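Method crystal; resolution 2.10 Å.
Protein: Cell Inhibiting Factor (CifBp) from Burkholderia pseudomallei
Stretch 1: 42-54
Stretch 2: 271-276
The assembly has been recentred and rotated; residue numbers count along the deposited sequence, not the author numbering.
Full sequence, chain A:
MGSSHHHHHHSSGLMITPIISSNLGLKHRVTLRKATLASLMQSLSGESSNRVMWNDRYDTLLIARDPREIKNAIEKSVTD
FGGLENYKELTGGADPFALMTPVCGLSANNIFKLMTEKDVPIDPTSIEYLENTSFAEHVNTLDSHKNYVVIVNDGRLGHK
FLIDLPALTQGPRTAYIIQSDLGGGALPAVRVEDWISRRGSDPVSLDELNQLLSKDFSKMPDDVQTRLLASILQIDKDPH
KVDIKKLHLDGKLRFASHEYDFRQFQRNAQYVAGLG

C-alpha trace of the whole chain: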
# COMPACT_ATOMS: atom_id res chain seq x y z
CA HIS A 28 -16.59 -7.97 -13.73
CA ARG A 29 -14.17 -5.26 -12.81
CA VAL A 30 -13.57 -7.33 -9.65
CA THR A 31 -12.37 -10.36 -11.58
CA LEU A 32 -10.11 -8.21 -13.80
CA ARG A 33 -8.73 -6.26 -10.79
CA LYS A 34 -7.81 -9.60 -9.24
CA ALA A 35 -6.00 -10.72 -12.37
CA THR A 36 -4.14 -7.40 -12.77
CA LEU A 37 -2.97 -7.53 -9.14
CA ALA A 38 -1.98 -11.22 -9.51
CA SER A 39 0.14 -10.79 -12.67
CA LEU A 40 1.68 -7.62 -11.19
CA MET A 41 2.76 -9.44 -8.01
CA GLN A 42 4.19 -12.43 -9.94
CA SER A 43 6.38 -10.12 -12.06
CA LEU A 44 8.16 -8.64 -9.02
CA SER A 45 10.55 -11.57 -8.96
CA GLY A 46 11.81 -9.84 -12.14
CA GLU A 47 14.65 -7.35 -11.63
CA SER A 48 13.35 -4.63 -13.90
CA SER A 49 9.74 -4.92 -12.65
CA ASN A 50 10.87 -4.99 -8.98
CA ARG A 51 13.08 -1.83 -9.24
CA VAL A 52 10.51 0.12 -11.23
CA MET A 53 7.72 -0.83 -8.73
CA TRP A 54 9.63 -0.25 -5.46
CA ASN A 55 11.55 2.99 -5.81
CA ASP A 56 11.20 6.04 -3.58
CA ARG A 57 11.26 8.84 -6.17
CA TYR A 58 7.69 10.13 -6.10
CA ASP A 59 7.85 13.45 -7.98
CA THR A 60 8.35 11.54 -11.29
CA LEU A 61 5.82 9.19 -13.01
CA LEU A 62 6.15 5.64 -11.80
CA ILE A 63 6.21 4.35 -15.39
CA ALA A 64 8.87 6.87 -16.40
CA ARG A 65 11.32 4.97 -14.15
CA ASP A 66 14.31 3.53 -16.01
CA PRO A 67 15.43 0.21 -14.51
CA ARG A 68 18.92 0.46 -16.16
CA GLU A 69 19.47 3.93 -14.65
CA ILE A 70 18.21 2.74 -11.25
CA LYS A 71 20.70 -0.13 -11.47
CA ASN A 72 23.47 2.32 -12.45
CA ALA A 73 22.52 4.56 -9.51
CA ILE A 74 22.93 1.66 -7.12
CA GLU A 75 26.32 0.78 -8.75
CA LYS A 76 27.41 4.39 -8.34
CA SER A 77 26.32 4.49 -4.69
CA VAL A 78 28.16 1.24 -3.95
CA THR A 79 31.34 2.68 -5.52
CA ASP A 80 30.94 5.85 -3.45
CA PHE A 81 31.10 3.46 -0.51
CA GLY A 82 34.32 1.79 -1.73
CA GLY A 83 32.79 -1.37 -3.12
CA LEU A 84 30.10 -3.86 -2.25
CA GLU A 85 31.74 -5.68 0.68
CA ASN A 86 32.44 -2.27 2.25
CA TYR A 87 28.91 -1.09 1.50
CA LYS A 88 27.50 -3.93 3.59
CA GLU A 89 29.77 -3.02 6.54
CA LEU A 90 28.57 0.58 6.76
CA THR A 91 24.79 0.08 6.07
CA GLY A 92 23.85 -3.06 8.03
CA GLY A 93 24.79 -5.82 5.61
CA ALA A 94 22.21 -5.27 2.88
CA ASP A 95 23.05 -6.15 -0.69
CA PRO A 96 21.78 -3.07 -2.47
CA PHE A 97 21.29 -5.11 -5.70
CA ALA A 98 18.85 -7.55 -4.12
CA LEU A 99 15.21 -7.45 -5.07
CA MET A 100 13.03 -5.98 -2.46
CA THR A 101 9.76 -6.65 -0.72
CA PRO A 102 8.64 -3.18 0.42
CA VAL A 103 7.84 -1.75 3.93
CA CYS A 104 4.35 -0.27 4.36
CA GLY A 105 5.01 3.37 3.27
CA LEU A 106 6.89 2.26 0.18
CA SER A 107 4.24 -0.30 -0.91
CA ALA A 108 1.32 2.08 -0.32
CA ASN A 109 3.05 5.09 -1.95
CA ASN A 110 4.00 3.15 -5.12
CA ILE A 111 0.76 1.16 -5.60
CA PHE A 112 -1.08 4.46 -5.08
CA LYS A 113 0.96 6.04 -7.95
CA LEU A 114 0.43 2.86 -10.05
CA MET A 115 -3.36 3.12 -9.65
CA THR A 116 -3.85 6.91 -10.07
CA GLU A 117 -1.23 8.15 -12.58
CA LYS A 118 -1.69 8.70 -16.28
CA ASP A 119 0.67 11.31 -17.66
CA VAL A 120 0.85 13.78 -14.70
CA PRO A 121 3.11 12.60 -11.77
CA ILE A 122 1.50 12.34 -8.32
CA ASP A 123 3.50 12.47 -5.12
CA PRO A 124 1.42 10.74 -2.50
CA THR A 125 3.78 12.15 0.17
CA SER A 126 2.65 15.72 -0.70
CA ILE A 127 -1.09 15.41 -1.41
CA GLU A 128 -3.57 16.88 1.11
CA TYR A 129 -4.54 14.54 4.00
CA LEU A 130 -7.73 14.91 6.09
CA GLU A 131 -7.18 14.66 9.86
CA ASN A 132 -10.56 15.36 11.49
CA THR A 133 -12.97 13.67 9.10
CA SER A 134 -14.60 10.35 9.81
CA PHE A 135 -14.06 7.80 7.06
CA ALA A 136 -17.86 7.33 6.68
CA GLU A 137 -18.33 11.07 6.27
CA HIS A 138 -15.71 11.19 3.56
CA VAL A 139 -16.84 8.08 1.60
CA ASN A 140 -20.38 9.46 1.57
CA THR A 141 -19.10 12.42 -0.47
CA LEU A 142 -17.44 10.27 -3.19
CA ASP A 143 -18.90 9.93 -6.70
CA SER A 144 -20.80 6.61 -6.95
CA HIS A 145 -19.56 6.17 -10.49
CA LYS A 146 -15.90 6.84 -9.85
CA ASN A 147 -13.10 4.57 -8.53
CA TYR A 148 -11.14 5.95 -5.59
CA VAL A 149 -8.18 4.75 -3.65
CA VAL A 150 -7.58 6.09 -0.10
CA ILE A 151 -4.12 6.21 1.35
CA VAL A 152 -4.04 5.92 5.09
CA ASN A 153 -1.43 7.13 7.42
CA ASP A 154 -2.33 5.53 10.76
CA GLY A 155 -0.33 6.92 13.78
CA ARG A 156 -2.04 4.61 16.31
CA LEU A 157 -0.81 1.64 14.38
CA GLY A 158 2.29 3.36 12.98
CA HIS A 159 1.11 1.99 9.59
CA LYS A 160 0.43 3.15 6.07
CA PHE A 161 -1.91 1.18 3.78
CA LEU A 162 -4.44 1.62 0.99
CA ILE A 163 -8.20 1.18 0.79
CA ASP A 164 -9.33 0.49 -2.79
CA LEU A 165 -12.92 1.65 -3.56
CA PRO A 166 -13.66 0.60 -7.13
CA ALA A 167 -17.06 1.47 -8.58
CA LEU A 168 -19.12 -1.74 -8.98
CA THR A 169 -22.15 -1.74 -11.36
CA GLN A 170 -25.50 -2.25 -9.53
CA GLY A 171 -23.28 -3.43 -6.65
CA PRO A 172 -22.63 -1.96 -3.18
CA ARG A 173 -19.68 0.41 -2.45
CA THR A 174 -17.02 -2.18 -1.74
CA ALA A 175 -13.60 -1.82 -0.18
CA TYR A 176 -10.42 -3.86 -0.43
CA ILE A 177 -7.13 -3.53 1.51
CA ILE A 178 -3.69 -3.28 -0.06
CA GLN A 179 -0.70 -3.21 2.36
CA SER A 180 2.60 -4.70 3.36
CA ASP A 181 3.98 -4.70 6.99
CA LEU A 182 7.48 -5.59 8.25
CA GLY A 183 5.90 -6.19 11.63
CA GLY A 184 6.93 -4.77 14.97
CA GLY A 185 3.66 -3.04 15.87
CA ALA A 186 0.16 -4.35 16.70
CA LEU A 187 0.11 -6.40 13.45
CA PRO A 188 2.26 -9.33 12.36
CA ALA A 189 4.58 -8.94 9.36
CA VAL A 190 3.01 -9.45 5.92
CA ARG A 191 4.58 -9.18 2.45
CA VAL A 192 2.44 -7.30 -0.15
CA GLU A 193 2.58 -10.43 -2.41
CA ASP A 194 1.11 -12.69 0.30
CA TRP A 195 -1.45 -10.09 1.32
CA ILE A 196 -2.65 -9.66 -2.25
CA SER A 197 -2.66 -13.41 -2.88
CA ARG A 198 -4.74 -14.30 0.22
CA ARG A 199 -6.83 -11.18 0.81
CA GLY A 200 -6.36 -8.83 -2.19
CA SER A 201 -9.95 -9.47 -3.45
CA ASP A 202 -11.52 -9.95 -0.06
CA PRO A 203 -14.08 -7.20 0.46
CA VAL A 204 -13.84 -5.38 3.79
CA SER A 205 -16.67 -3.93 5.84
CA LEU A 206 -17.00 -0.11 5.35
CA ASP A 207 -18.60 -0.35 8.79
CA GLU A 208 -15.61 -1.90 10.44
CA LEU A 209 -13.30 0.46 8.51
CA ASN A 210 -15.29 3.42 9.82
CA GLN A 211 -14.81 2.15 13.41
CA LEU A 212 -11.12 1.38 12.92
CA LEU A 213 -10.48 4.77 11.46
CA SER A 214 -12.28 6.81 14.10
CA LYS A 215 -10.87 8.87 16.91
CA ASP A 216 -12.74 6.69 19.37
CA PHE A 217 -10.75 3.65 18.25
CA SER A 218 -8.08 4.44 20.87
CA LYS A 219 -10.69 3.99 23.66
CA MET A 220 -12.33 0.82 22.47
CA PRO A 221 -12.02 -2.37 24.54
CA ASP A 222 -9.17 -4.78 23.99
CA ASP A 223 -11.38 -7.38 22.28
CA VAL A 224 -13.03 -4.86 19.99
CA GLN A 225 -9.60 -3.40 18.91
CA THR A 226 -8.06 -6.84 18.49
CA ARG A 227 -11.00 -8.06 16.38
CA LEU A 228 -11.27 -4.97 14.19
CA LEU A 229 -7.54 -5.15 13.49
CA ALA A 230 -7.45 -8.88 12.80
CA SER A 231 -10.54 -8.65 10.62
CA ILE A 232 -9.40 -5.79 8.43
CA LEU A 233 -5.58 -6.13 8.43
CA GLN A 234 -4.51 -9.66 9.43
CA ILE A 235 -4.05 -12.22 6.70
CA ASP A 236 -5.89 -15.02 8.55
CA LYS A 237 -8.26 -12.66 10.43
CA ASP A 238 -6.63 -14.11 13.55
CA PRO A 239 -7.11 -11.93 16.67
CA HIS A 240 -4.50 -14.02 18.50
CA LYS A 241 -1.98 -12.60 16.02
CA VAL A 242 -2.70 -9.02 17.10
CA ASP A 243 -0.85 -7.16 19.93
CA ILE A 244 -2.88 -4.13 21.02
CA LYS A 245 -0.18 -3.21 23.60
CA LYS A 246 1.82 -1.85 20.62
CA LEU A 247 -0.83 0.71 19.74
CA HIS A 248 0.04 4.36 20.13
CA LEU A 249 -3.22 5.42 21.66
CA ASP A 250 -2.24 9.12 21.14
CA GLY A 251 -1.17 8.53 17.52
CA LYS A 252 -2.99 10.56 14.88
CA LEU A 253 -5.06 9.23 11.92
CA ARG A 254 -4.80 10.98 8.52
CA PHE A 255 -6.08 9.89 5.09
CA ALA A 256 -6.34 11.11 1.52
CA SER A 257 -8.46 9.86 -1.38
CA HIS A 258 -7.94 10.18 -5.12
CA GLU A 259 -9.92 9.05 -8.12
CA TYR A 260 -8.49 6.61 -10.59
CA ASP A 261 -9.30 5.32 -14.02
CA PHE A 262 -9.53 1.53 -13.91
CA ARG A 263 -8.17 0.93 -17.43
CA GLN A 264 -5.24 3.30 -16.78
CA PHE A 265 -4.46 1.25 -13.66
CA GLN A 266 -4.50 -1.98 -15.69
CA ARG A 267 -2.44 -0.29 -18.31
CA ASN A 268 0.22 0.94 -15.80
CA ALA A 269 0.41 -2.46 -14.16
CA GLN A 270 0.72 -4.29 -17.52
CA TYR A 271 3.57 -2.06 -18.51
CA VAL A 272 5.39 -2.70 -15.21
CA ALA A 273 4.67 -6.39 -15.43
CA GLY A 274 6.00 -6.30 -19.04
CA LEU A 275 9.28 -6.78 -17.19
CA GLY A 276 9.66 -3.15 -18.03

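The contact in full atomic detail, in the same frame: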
# COMPACT_ATOMS: atom_id res chain seq x y z
N GLN A 42 3.31 -11.36 -9.43
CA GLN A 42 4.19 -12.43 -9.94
C GLN A 42 5.41 -11.87 -10.65
O GLN A 42 6.46 -12.48 -10.65
CB GLN A 42 3.45 -13.35 -10.93
CG GLN A 42 2.19 -14.02 -10.37
CD GLN A 42 1.25 -14.60 -11.45
OE1 GLN A 42 0.09 -14.92 -11.16
NE2 GLN A 42 1.75 -14.76 -12.69
N SER A 43 5.28 -10.71 -11.26
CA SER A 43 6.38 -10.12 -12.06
C SER A 43 7.52 -9.52 -11.22
O SER A 43 8.59 -9.19 -11.73
CB SER A 43 5.82 -9.03 -12.96
OG SER A 43 5.61 -7.82 -12.21
N LEU A 44 7.29 -9.40 -9.92
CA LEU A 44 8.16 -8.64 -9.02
C LEU A 44 9.36 -9.50 -8.63
O LEU A 44 10.24 -9.06 -7.88
CB LEU A 44 7.37 -8.22 -7.79
CG LEU A 44 6.71 -6.84 -7.66
CD1 LEU A 44 6.35 -6.13 -8.96
CD2 LEU A 44 5.52 -6.94 -6.73
N SER A 45 9.38 -10.73 -9.13
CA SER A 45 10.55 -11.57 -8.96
C SER A 45 11.52 -11.16 -10.06
O SER A 45 12.70 -11.46 -9.97
CB SER A 45 10.20 -13.07 -9.06
OG SER A 45 9.46 -13.30 -10.24
N GLY A 46 11.01 -10.45 -11.07
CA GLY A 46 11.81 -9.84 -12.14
C GLY A 46 12.52 -8.56 -11.69
O GLY A 46 11.94 -7.68 -11.01
N GLU A 47 13.79 -8.44 -12.09
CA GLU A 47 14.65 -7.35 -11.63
C GLU A 47 14.09 -6.02 -12.08
O GLU A 47 13.88 -5.13 -11.27
CB GLU A 47 16.08 -7.53 -12.14
CG GLU A 47 17.09 -6.83 -11.30
CD GLU A 47 18.50 -6.83 -11.91
OE1 GLU A 47 18.82 -7.69 -12.78
OE2 GLU A 47 19.30 -5.95 -11.52
N SER A 48 13.81 -5.89 -13.37
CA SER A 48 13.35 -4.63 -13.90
C SER A 48 11.99 -4.23 -13.31
O SER A 48 11.81 -3.10 -12.87
CB SER A 48 13.36 -4.67 -15.42
OG SER A 48 14.67 -5.01 -15.89
N SER A 49 11.07 -5.18 -13.25
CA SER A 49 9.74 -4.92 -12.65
C SER A 49 9.89 -4.49 -11.17
O SER A 49 9.36 -3.44 -10.78
CB SER A 49 8.85 -6.17 -12.75
OG SER A 49 8.44 -6.33 -14.10
N ASN A 50 10.64 -5.28 -10.40
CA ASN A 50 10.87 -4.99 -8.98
C ASN A 50 11.40 -3.56 -8.72
O ASN A 50 10.84 -2.82 -7.92
CB ASN A 50 11.77 -6.06 -8.36
CG ASN A 50 11.84 -5.97 -6.84
OD1 ASN A 50 12.57 -5.14 -6.30
ND2 ASN A 50 11.13 -6.85 -6.14
N ARG A 51 12.47 -3.18 -9.41
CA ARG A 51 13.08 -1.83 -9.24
C ARG A 51 12.20 -0.67 -9.69
O ARG A 51 12.20 0.41 -9.08
CB ARG A 51 14.41 -1.77 -10.00
CG ARG A 51 15.44 -2.73 -9.46
CD ARG A 51 16.84 -2.15 -9.56
NE ARG A 51 17.81 -3.21 -9.81
CZ ARG A 51 18.27 -4.05 -8.89
NH1 ARG A 51 17.87 -3.96 -7.63
NH2 ARG A 51 19.15 -4.99 -9.25
N VAL A 52 11.47 -0.88 -10.77
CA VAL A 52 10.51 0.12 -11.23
C VAL A 52 9.32 0.27 -10.24
O VAL A 52 8.88 1.37 -9.96
CB VAL A 52 10.07 -0.15 -12.70
CG1 VAL A 52 8.81 0.61 -13.05
CG2 VAL A 52 11.23 0.23 -13.69
N MET A 53 8.85 -0.84 -9.69
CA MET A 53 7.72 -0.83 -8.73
C MET A 53 8.13 -0.17 -7.39
O MET A 53 7.46 0.76 -6.93
CB MET A 53 7.21 -2.27 -8.50
CG MET A 53 5.80 -2.38 -7.96
SD MET A 53 4.62 -1.39 -8.93
CE MET A 53 3.80 -0.54 -7.59
N TRP A 54 9.24 -0.62 -6.81
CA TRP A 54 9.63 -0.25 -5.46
C TRP A 54 10.81 0.73 -5.52
O TRP A 54 11.98 0.36 -5.45
CB TRP A 54 9.96 -1.49 -4.63
CG TRP A 54 8.90 -2.62 -4.70
CD1 TRP A 54 9.13 -3.96 -4.93
CD2 TRP A 54 7.47 -2.48 -4.55
NE1 TRP A 54 7.95 -4.65 -4.92
CE2 TRP A 54 6.91 -3.78 -4.69
CE3 TRP A 54 6.61 -1.40 -4.32
CZ2 TRP A 54 5.53 -4.02 -4.61
CZ3 TRP A 54 5.25 -1.63 -4.21
CH2 TRP A 54 4.72 -2.94 -4.34
N TYR A 271 2.29 -2.59 -18.16
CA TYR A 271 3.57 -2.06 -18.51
C TYR A 271 4.65 -2.55 -17.53
O TYR A 271 5.66 -3.15 -17.94
CB TYR A 271 3.52 -0.53 -18.57
CG TYR A 271 4.91 0.07 -18.71
CD1 TYR A 271 5.46 0.28 -19.98
CD2 TYR A 271 5.68 0.34 -17.59
CE1 TYR A 271 6.74 0.78 -20.11
CE2 TYR A 271 6.95 0.83 -17.70
CZ TYR A 271 7.48 1.05 -18.96
OH TYR A 271 8.74 1.56 -19.06
N VAL A 272 4.42 -2.34 -16.23
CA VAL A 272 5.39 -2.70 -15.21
C VAL A 272 5.64 -4.19 -15.22
O VAL A 272 6.79 -4.64 -15.16
CB VAL A 272 4.97 -2.21 -13.77
CG1 VAL A 272 5.96 -2.78 -12.71
CG2 VAL A 272 4.93 -0.68 -13.71
N ALA A 273 4.55 -4.96 -15.32
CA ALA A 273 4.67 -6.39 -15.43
C ALA A 273 5.38 -6.80 -16.73
O ALA A 273 5.87 -7.91 -16.82
CB ALA A 273 3.29 -7.10 -15.30
N GLY A 274 5.44 -5.92 -17.73
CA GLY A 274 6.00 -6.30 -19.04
C GLY A 274 7.50 -6.57 -18.91
O GLY A 274 8.24 -6.59 -19.91
N LEU A 275 7.90 -6.82 -17.66
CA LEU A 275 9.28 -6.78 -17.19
C LEU A 275 9.90 -5.58 -17.82
O LEU A 275 10.92 -5.69 -18.51
CB LEU A 275 10.07 -8.07 -17.43
CG LEU A 275 11.35 -8.45 -16.61
CD1 LEU A 275 12.64 -8.21 -17.38
CD2 LEU A 275 11.46 -7.90 -15.17
N GLY A 276 9.23 -4.46 -17.58
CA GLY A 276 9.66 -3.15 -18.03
C GLY A 276 8.92 -2.07 -17.27
O GLY A 276 9.25 -1.78 -16.11

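The C-terminal end of the chain packs against the helix 47-53 and the turn before it in a small contact of mixed character, 426 Å² summed over both sides, with apolar packing around a single hydrogen bond across the stretches. That bond runs from Ser49 OG to Val272 O at 2.6 Å. Ser49 is buried and adopts the m rotamer, which also leaves its OG 3.2 Å from Leu275 CA. Val272 lies near the end of its helix, and its carbonyl receives only a weak bond from within its own stretch, Gly276 N to Val272 O at 3.4 Å; the serine hydroxyl is thus the closer donor. Val272 gives up the largest area of any residue here. Val272 packs against Val52 and Met53: its CG2 is 4.1 Å from Val52 CG1, and its CG1 is 4.2 Å from Met53 SD. Val52 also reaches the chain end, with its CG2 3.7 Å from Gly276 O.

Beyond the helix end, Leu275 has positive phi and psi (41/55), and although its CA-to-CB bond points sideways, the end of its side chain comes nearer the other stretch. Leu275 CD2 settles over the start of helix 47-53, 3.6 Å from Gly46 CA and 3.6 Å from Ser48 N. Gly46, the N-cap residue, permits this closeness: an ideal CB there would point toward the C-terminal stretch and fall 2.5 Å from Leu275 CD2, a clash. Nearby, Ser43 points toward the other stretch and brings its OG 3.6 Å from Ala273 CA, a packing contact. The segment facing the chain end is braced internally. Asn50 ND2 bonds to Leu44 O at 3.0 Å, tying the helix to the preceding turn, and Asn50 N bonds to Gly46 O at 2.8 Å. Away from the contact, a very short salt bridge joins Arg51 NH2 to Glu47 OE2 at 2.5 Å, one turn apart.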